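Endoglucanase (Ruminococcus champanellensis, PDB 6WQV) probably hydrolyses internal beta-1,4 linkages of cellulose and related plant polysaccharides, acting as a broad-specificity endoglucanase of glycoside hydrolase family 5, subfamily 4. Local coordinates at residues N136-L139 with D140-T144; N178-A181 with R182-N186; N275-A279 with K280-V284. All coordinates share one frame; numbering follows the deposited sequence. Where two conformers were deposited one is given.

Interaction 1 of 3, residues N136-L139 with D140-T144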
loop_
_atom_site.group_PDB
_atom_site.type_symbol
_atom_site.label_atom_id
_atom_site.label_comp_id
_atom_site.label_asym_id
_atom_site.label_seq_id
_atom_site.Cartn_x
_atom_site.Cartn_y
_atom_site.Cartn_z
ATOM N N ASN A 136 12.720 5.034 -15.207
ATOM C CA ASN A 136 12.392 3.707 -15.718
ATOM C C ASN A 136 13.571 2.755 -15.561
ATOM O O ASN A 136 13.384 1.579 -15.219
ATOM C CB ASN A 136 11.936 3.793 -17.175
ATOM C CG ASN A 136 10.444 4.014 -17.306
ATOM O OD1 ASN A 136 9.650 3.479 -16.533
ATOM N ND2 ASN A 136 10.052 4.800 -18.299
ATOM N N ALA A 137 14.793 3.240 -15.791
ATOM C CA ALA A 137 15.968 2.389 -15.610
ATOM C C ALA A 137 16.131 1.963 -14.152
ATOM O O ALA A 137 16.437 0.798 -13.868
ATOM C CB ALA A 137 17.223 3.114 -16.094
ATOM N N ARG A 138 15.935 2.894 -13.212
ATOM C CA ARG A 138 16.081 2.560 -11.799
ATOM C C ARG A 138 14.966 1.635 -11.339
ATOM O O ARG A 138 15.212 0.672 -10.600
ATOM C CB ARG A 138 16.109 3.844 -10.972
ATOM C CG ARG A 138 16.243 3.618 -9.480
ATOM C CD ARG A 138 16.734 4.851 -8.754
ATOM N NE ARG A 138 16.755 4.634 -7.306
ATOM C CZ ARG A 138 17.434 5.381 -6.446
ATOM N NH1 ARG A 138 18.157 6.403 -6.872
ATOM N NH2 ARG A 138 17.391 5.103 -5.145
ATOM N N LEU A 139 13.735 1.892 -11.782
ATOM C CA LEU A 139 12.629 0.996 -11.463
ATOM C C LEU A 139 12.926 -0.421 -11.916
ATOM O O LEU A 139 12.679 -1.388 -11.189
ATOM C CB LEU A 139 11.366 1.486 -12.164
ATOM C CG LEU A 139 10.497 2.498 -11.434
ATOM C CD1 LEU A 139 9.438 3.009 -12.388
ATOM C CD2 LEU A 139 9.875 1.857 -10.209
ATOM N N ASP A 140 13.417 -0.569 -13.144
ATOM C CA ASP A 140 13.731 -1.899 -13.638
ATOM C C ASP A 140 14.848 -2.534 -12.820
ATOM O O ASP A 140 14.770 -3.716 -12.462
ATOM C CB ASP A 140 14.091 -1.821 -15.115
ATOM C CG ASP A 140 14.628 -3.113 -15.634
ATOM O OD1 ASP A 140 13.853 -4.092 -15.720
ATOM O OD2 ASP A 140 15.835 -3.166 -15.924
ATOM N N ALA A 141 15.876 -1.756 -12.475
ATOM C CA ALA A 141 16.992 -2.310 -11.720
ATOM C C ALA A 141 16.554 -2.812 -10.349
ATOM O O ALA A 141 16.964 -3.898 -9.920
ATOM C CB ALA A 141 18.112 -1.276 -11.575
ATOM N N ILE A 142 15.724 -2.035 -9.649
ATOM C CA ILE A 142 15.343 -2.453 -8.304
ATOM C C ILE A 142 14.276 -3.545 -8.346
ATOM O O ILE A 142 14.328 -4.497 -7.565
ATOM C CB ILE A 142 14.960 -1.272 -7.387
ATOM C CG1 ILE A 142 13.694 -0.551 -7.838
ATOM C CG2 ILE A 142 16.122 -0.288 -7.264
ATOM C CD1 ILE A 142 13.174 0.404 -6.756
ATOM N N TRP A 143 13.294 -3.438 -9.250
ATOM C CA TRP A 143 12.260 -4.475 -9.337
ATOM C C TRP A 143 12.820 -5.820 -9.802
ATOM O O TRP A 143 12.333 -6.868 -9.362
ATOM C CB TRP A 143 11.027 -4.010 -10.127
ATOM C CG TRP A 143 10.003 -3.384 -9.188
ATOM C CD1 TRP A 143 9.621 -2.079 -9.133
ATOM C CD2 TRP A 143 9.298 -4.055 -8.132
ATOM N NE1 TRP A 143 8.701 -1.896 -8.120
ATOM C CE2 TRP A 143 8.491 -3.097 -7.493
ATOM C CE3 TRP A 143 9.265 -5.378 -7.677
ATOM C CZ2 TRP A 143 7.658 -3.419 -6.424
ATOM C CZ3 TRP A 143 8.437 -5.696 -6.617
ATOM C CH2 TRP A 143 7.644 -4.725 -6.005
ATOM N N THR A 144 13.849 -5.839 -10.653
ATOM C CA THR A 144 14.476 -7.120 -10.970
ATOM C C THR A 144 15.024 -7.770 -9.706
ATOM O O THR A 144 14.822 -8.971 -9.476
ATOM C CB THR A 144 15.565 -6.955 -12.034
ATOM O OG1 THR A 144 14.961 -6.529 -13.259
ATOM C CG2 THR A 144 16.295 -8.275 -12.287
HETATM O O HOH W 1 17.888 -0.697 -15.490
#
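Leu139 and Trp143 are one helical turn apart and project the same way, so their side chains run alongside each other: methyl CD2 of Leu139 lies 4.1 Å from CD1 at the pyrrole end of the Trp143 indole. The same ring has the backbone oxygen of Leu139 at its edge, near the ring plane, with Trp143 CD1 3.7 Å from Leu139 O. That oxygen also takes the hydrogen bond from Trp143 N at 2.9 Å, so the turn that spaces the two residues also puts its carbonyl beside the indole. With CG anti to its carbonyl carbon and beside the backbone N (chi1 -88°), Leu139 turns its branch onto the side that Trp143 occupies.

On the more polar side, Asp140 N binds Asn136 O at 3.0 Å. Water 1 links the same turn by giving one proton to Ala137 O at 2.6 Å and the other to Asp140 OD2 at 3.2 Å. With CG anti to the backbone N (chi1 171°), the Asp140 carboxylate can put OD2 on this water and OD1 on Thr195 OG1. Its carbonyl oxygen is gripped twice: Thr144 OG1 donates to Asp140 O at 2.9 Å, and Thr144 N reaches the same atom from the opposite face of the carbonyl plane.

Further out, Trp143 NE1 donates to Gly161 O, which satisfies the polar atom of this buried indole and fixes its rotation, while Phe192 and Phe159 meet its ring. Asn136 is held by Thr191 and Ser187. Helix 129-149 therefore lies against helix 179-197 through Asn136, Asp140 and Trp143, with Trp143 also reaching Phe159 of strand 157-160, within the beta-alpha-beta unit formed with strand 113-117.

Interaction 2 of 3, residues N178-A181 with R182-N186; sequences NQEA and RQVIN
Arg182 lays one face of its guanidinium over the peptide joining Asn178 to Gln179, the first peptide of the helix. Asn178 C and Gln179 N both lie beneath that face, offset toward its rim; NH1 of Arg182 is 3.4 Å from Asn178 C, and NH2 of Arg182 is 3.5 Å from Gln179 CA. At the edge, in the guanidinium plane, water 2 accepts from Arg182 NH2 at 3.0 Å. The same water sits near Gln179 OE1, but other acceptors compete for its protons, so that bridge is uncertain. A bend at chi3 (-63°) folds the chain back toward the N-terminus, bringing the flat group over residues three and four positions earlier.

The remaining nitrogens have partners beyond the two segments: NE forms a salt bridge with Asp224, and NH1 donates to Gly176 O. Since the positive group sits at a helix N-terminus, whose dipole would disfavour it, the Asp224 carboxylate is likely to offset the cost. Cutting Arg182 back to an alanine is likely to leave Asp224 without its charge mate and Gly176 O without this donor, and to uncover the first peptide.

This is the start of helix 179-197, which follows strand 157-160 in the eight-stranded barrel. Asn178 is its N-cap: Ala181 N donates to Asn178 OD1 at 2.9 Å, nearly in line with the C=O bond (168°). The backbone oxygen of the same residue opens the regular ladder, receiving Arg182 N at 3.1 Å from Asn178 O.

Two residues on, Val184 N donates to Glu180 O at 2.9 Å, while methyl CG2 of Val184 lies 3.2 Å from Glu180 O. The Glu180 carboxylate reaches away to accept from Asn129 N, at the beginning of helix 129-149, and Ala181 packs on Leu167.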
loop_
_atom_site.group_PDB
_atom_site.type_symbol
_atom_site.label_atom_id
_atom_site.label_comp_id
_atom_site.label_asym_id
_atom_site.label_seq_id
_atom_site.Cartn_x
_atom_site.Cartn_y
_atom_site.Cartn_z
ATOM N N ASN A 178 -0.143 17.162 -13.056
ATOM C CA ASN A 178 -0.435 17.673 -14.390
ATOM C C ASN A 178 -0.513 16.516 -15.377
ATOM O O ASN A 178 -0.245 15.359 -15.049
ATOM C CB ASN A 178 0.556 18.765 -14.849
ATOM C CG ASN A 178 2.006 18.314 -14.830
ATOM O OD1 ASN A 178 2.313 17.137 -14.975
ATOM N ND2 ASN A 178 2.911 19.276 -14.677
ATOM N N GLN A 179 -0.932 16.841 -16.599
ATOM C CA GLN A 179 -1.126 15.803 -17.604
ATOM C C GLN A 179 0.165 15.039 -17.856
ATOM O O GLN A 179 0.151 13.815 -18.014
ATOM C CB GLN A 179 -1.638 16.445 -18.889
ATOM C CG GLN A 179 -1.780 15.489 -20.036
ATOM C CD GLN A 179 -2.461 16.136 -21.221
ATOM O OE1 GLN A 179 -3.554 16.686 -21.095
ATOM N NE2 GLN A 179 -1.809 16.091 -22.375
ATOM N N GLU A 180 1.291 15.749 -17.904
ATOM C CA GLU A 180 2.571 15.091 -18.130
ATOM C C GLU A 180 2.863 14.061 -17.045
ATOM O O GLU A 180 3.296 12.943 -17.343
ATOM C CB GLU A 180 3.672 16.149 -18.215
ATOM C CG GLU A 180 5.073 15.598 -18.372
ATOM C CD GLU A 180 6.121 16.685 -18.537
ATOM O OE1 GLU A 180 5.806 17.741 -19.128
ATOM O OE2 GLU A 180 7.264 16.482 -18.072
ATOM N N ALA A 181 2.621 14.412 -15.780
ATOM C CA ALA A 181 2.907 13.469 -14.705
ATOM C C ALA A 181 2.031 12.228 -14.809
ATOM O O ALA A 181 2.489 11.108 -14.558
ATOM C CB ALA A 181 2.686 14.132 -13.347
ATOM N N ARG A 182 0.749 12.413 -15.130
ATOM C CA ARG A 182 -0.148 11.266 -15.227
ATOM C C ARG A 182 0.267 10.355 -16.370
ATOM O O ARG A 182 0.205 9.125 -16.257
ATOM C CB ARG A 182 -1.590 11.754 -15.346
ATOM C CG ARG A 182 -2.002 12.596 -14.136
ATOM C CD ARG A 182 -3.461 13.029 -14.148
ATOM N NE ARG A 182 -3.857 13.898 -15.251
ATOM C CZ ARG A 182 -3.932 15.228 -15.194
ATOM N NH1 ARG A 182 -3.600 15.888 -14.087
ATOM N NH2 ARG A 182 -4.332 15.899 -16.260
ATOM N N GLN A 183 0.708 10.948 -17.487
ATOM C CA GLN A 183 1.219 10.148 -18.594
ATOM C C GLN A 183 2.439 9.345 -18.169
ATOM O O GLN A 183 2.508 8.130 -18.384
ATOM C CB GLN A 183 1.608 11.055 -19.761
ATOM C CG GLN A 183 0.470 11.635 -20.567
ATOM C CD GLN A 183 0.958 12.653 -21.586
ATOM O OE1 GLN A 183 2.045 13.218 -21.448
ATOM N NE2 GLN A 183 0.157 12.890 -22.617
ATOM N N VAL A 184 3.438 10.022 -17.594
ATOM C CA VAL A 184 4.689 9.357 -17.241
ATOM C C VAL A 184 4.455 8.203 -16.268
ATOM O O VAL A 184 5.110 7.158 -16.360
ATOM C CB VAL A 184 5.690 10.397 -16.699
ATOM C CG1 VAL A 184 6.926 9.715 -16.154
ATOM C CG2 VAL A 184 6.092 11.373 -17.805
ATOM N N ILE A 185 3.512 8.363 -15.331
ATOM C CA ILE A 185 3.212 7.287 -14.381
ATOM C C ILE A 185 2.728 6.029 -15.096
ATOM O O ILE A 185 3.057 4.908 -14.679
ATOM C CB ILE A 185 2.243 7.808 -13.292
ATOM C CG1 ILE A 185 3.014 8.743 -12.348
ATOM C CG2 ILE A 185 1.574 6.652 -12.561
ATOM C CD1 ILE A 185 2.141 9.618 -11.488
ATOM N N ASN A 186 1.981 6.181 -16.199
ATOM C CA ASN A 186 1.591 5.002 -16.965
ATOM C C ASN A 186 2.818 4.251 -17.479
ATOM O O ASN A 186 2.827 3.018 -17.521
ATOM C CB ASN A 186 0.667 5.376 -18.121
ATOM C CG ASN A 186 -0.681 5.884 -17.653
ATOM O OD1 ASN A 186 -1.184 5.478 -16.601
ATOM N ND2 ASN A 186 -1.277 6.775 -18.434
HETATM O O HOH W 2 -5.497 15.346 -18.996
#

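Interaction 3 of 3, residues N275-A279 with K280-V284; sequences NSFGA and KGIPV
Lys280 curls back along the end of helix 263-278 and gives its ammonium group to a backbone oxygen, NZ lying 2.6 Å from Asn275 O. The bend at chi2 (39°) makes this possible, turning an otherwise extended chain toward the last helical turn. Phe277 O accepts two backbone bonds: Lys280 N donates to it at 2.9 Å and Ile282 N, also at 2.9 Å from Phe277 O, arrives from the opposite face of the carbonyl plane. Both donors stand well above that plane, by about 50°. A further backbone bond, Gly281 N to Gly278 O at 3.1 Å, closes the type I turn from Gly278 to Gly281. A weaker CA-H...O contact places Gly278 CA 3.4 Å from Ile282 O.

Beyond the polar frame, Phe277 is met by two branched side chains. Ile282 crosses it obliquely, its CG2 being 4.0 Å from Phe277 CD1. Val284 crosses at about a right angle, with Val284 CB 3.7 Å from Phe277 CB. Val238 and Ile240 of strand 236-241 also touch the Phe277 side chain, so Phe277, near the end of the helix, is buried against the barrel wall.

The 6-to-1 bond Ile282 N to Phe277 O, with the inner bond Gly281 N to Gly278 O and the positive phi of Gly281 (74°), defines a Schellman motif. Gly281 is its C-prime residue, and the motif turns the chain out of helix 263-278 into strand 284-289, an alpha-to-beta connection of the TIM barrel.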
loop_
_atom_site.group_PDB
_atom_site.type_symbol
_atom_site.label_atom_id
_atom_site.label_comp_id
_atom_site.label_asym_id
_atom_site.label_seq_id
_atom_site.Cartn_x
_atom_site.Cartn_y
_atom_site.Cartn_z
ATOM N N ASN A 275 -17.196 2.498 -9.619
ATOM C CA ASN A 275 -17.582 2.853 -10.978
ATOM C C ASN A 275 -16.366 3.059 -11.871
ATOM O O ASN A 275 -16.432 2.770 -13.068
ATOM C CB ASN A 275 -18.421 4.127 -10.978
ATOM C CG ASN A 275 -19.831 3.902 -10.495
ATOM O OD1 ASN A 275 -20.330 2.777 -10.492
ATOM N ND2 ASN A 275 -20.495 4.982 -10.095
ATOM N N SER A 276 -15.265 3.568 -11.312
ATOM C CA SER A 276 -14.075 3.861 -12.108
ATOM C C SER A 276 -13.335 2.592 -12.517
ATOM O O SER A 276 -12.732 2.553 -13.600
ATOM C CB SER A 276 -13.138 4.770 -11.305
ATOM O OG SER A 276 -13.717 6.042 -11.062
ATOM N N PHE A 277 -13.376 1.553 -11.680
ATOM C CA PHE A 277 -12.546 0.365 -11.872
ATOM C C PHE A 277 -13.356 -0.929 -11.850
ATOM O O PHE A 277 -13.539 -1.554 -12.897
ATOM C CB PHE A 277 -11.422 0.360 -10.835
ATOM C CG PHE A 277 -10.491 1.535 -10.969
ATOM C CD1 PHE A 277 -9.651 1.636 -12.058
ATOM C CD2 PHE A 277 -10.490 2.552 -10.031
ATOM C CE1 PHE A 277 -8.805 2.717 -12.202
ATOM C CE2 PHE A 277 -9.646 3.637 -10.167
ATOM C CZ PHE A 277 -8.800 3.721 -11.261
ATOM N N GLY A 278 -13.848 -1.340 -10.680
ATOM C CA GLY A 278 -14.501 -2.640 -10.585
ATOM C C GLY A 278 -15.647 -2.817 -11.565
ATOM O O GLY A 278 -15.809 -3.888 -12.160
ATOM N N ALA A 279 -16.462 -1.774 -11.751
ATOM C CA ALA A 279 -17.589 -1.875 -12.671
ATOM C C ALA A 279 -17.147 -2.029 -14.122
ATOM O O ALA A 279 -17.919 -2.545 -14.939
ATOM C CB ALA A 279 -18.489 -0.643 -12.548
ATOM N N LYS A 280 -15.941 -1.573 -14.462
ATOM C CA LYS A 280 -15.375 -1.710 -15.796
ATOM C C LYS A 280 -14.522 -2.965 -15.947
ATOM O O LYS A 280 -13.778 -3.083 -16.926
ATOM C CB LYS A 280 -14.472 -0.511 -16.119
ATOM C CG LYS A 280 -15.153 0.790 -16.482
ATOM C CD LYS A 280 -16.379 1.044 -15.647
ATOM C CE LYS A 280 -17.044 2.346 -16.051
ATOM N NZ LYS A 280 -18.101 2.731 -15.078
ATOM N N GLY A 281 -14.569 -3.879 -14.985
ATOM C CA GLY A 281 -13.724 -5.048 -15.090
ATOM C C GLY A 281 -12.264 -4.795 -14.807
ATOM O O GLY A 281 -11.412 -5.557 -15.271
ATOM N N ILE A 282 -11.943 -3.731 -14.085
ATOM C CA ILE A 282 -10.586 -3.525 -13.588
ATOM C C ILE A 282 -10.613 -3.763 -12.085
ATOM O O ILE A 282 -11.202 -2.964 -11.339
ATOM C CB ILE A 282 -10.058 -2.122 -13.910
ATOM C CG1 ILE A 282 -10.033 -1.863 -15.409
ATOM C CG2 ILE A 282 -8.647 -1.965 -13.348
ATOM C CD1 ILE A 282 -9.521 -0.482 -15.756
ATOM N N PRO A 283 -9.993 -4.826 -11.583
ATOM C CA PRO A 283 -9.989 -5.045 -10.135
ATOM C C PRO A 283 -9.346 -3.882 -9.397
ATOM O O PRO A 283 -8.394 -3.259 -9.875
ATOM C CB PRO A 283 -9.169 -6.331 -9.971
ATOM C CG PRO A 283 -9.253 -7.008 -11.283
ATOM C CD PRO A 283 -9.331 -5.919 -12.316
ATOM N N VAL A 284 -9.869 -3.598 -8.208
ATOM C CA VAL A 284 -9.388 -2.483 -7.403
ATOM C C VAL A 284 -9.446 -2.852 -5.927
ATOM O O VAL A 284 -10.345 -3.573 -5.476
ATOM C CB VAL A 284 -10.173 -1.175 -7.700
ATOM C CG1 VAL A 284 -11.660 -1.359 -7.388
ATOM C CG2 VAL A 284 -9.577 0.000 -6.942
#

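Interactions 1 and 2 lie within helices of one TIM barrel, and interaction 3 at a helix-to-strand connection of the same barrel; they come in series along the chain. Interaction 1 is in helix 129-149, after the third strand; interaction 2 opens helix 179-197, after the fourth; interaction 3 closes helix 263-278 and leads into the seventh. Interactions 1 and 2 belong to adjacent helices, centres 19 Å and nearest atoms about 6 Å apart. Interaction 3 is farther round, its centre 28 Å from interaction 1 and 21 Å from interaction 2. The side chains of Trp143, Ile185 and Val284 each lie about 14 Å from a bound glucose, so these contacts belong to the barrel framework rather than to the lining of the glycan pocket.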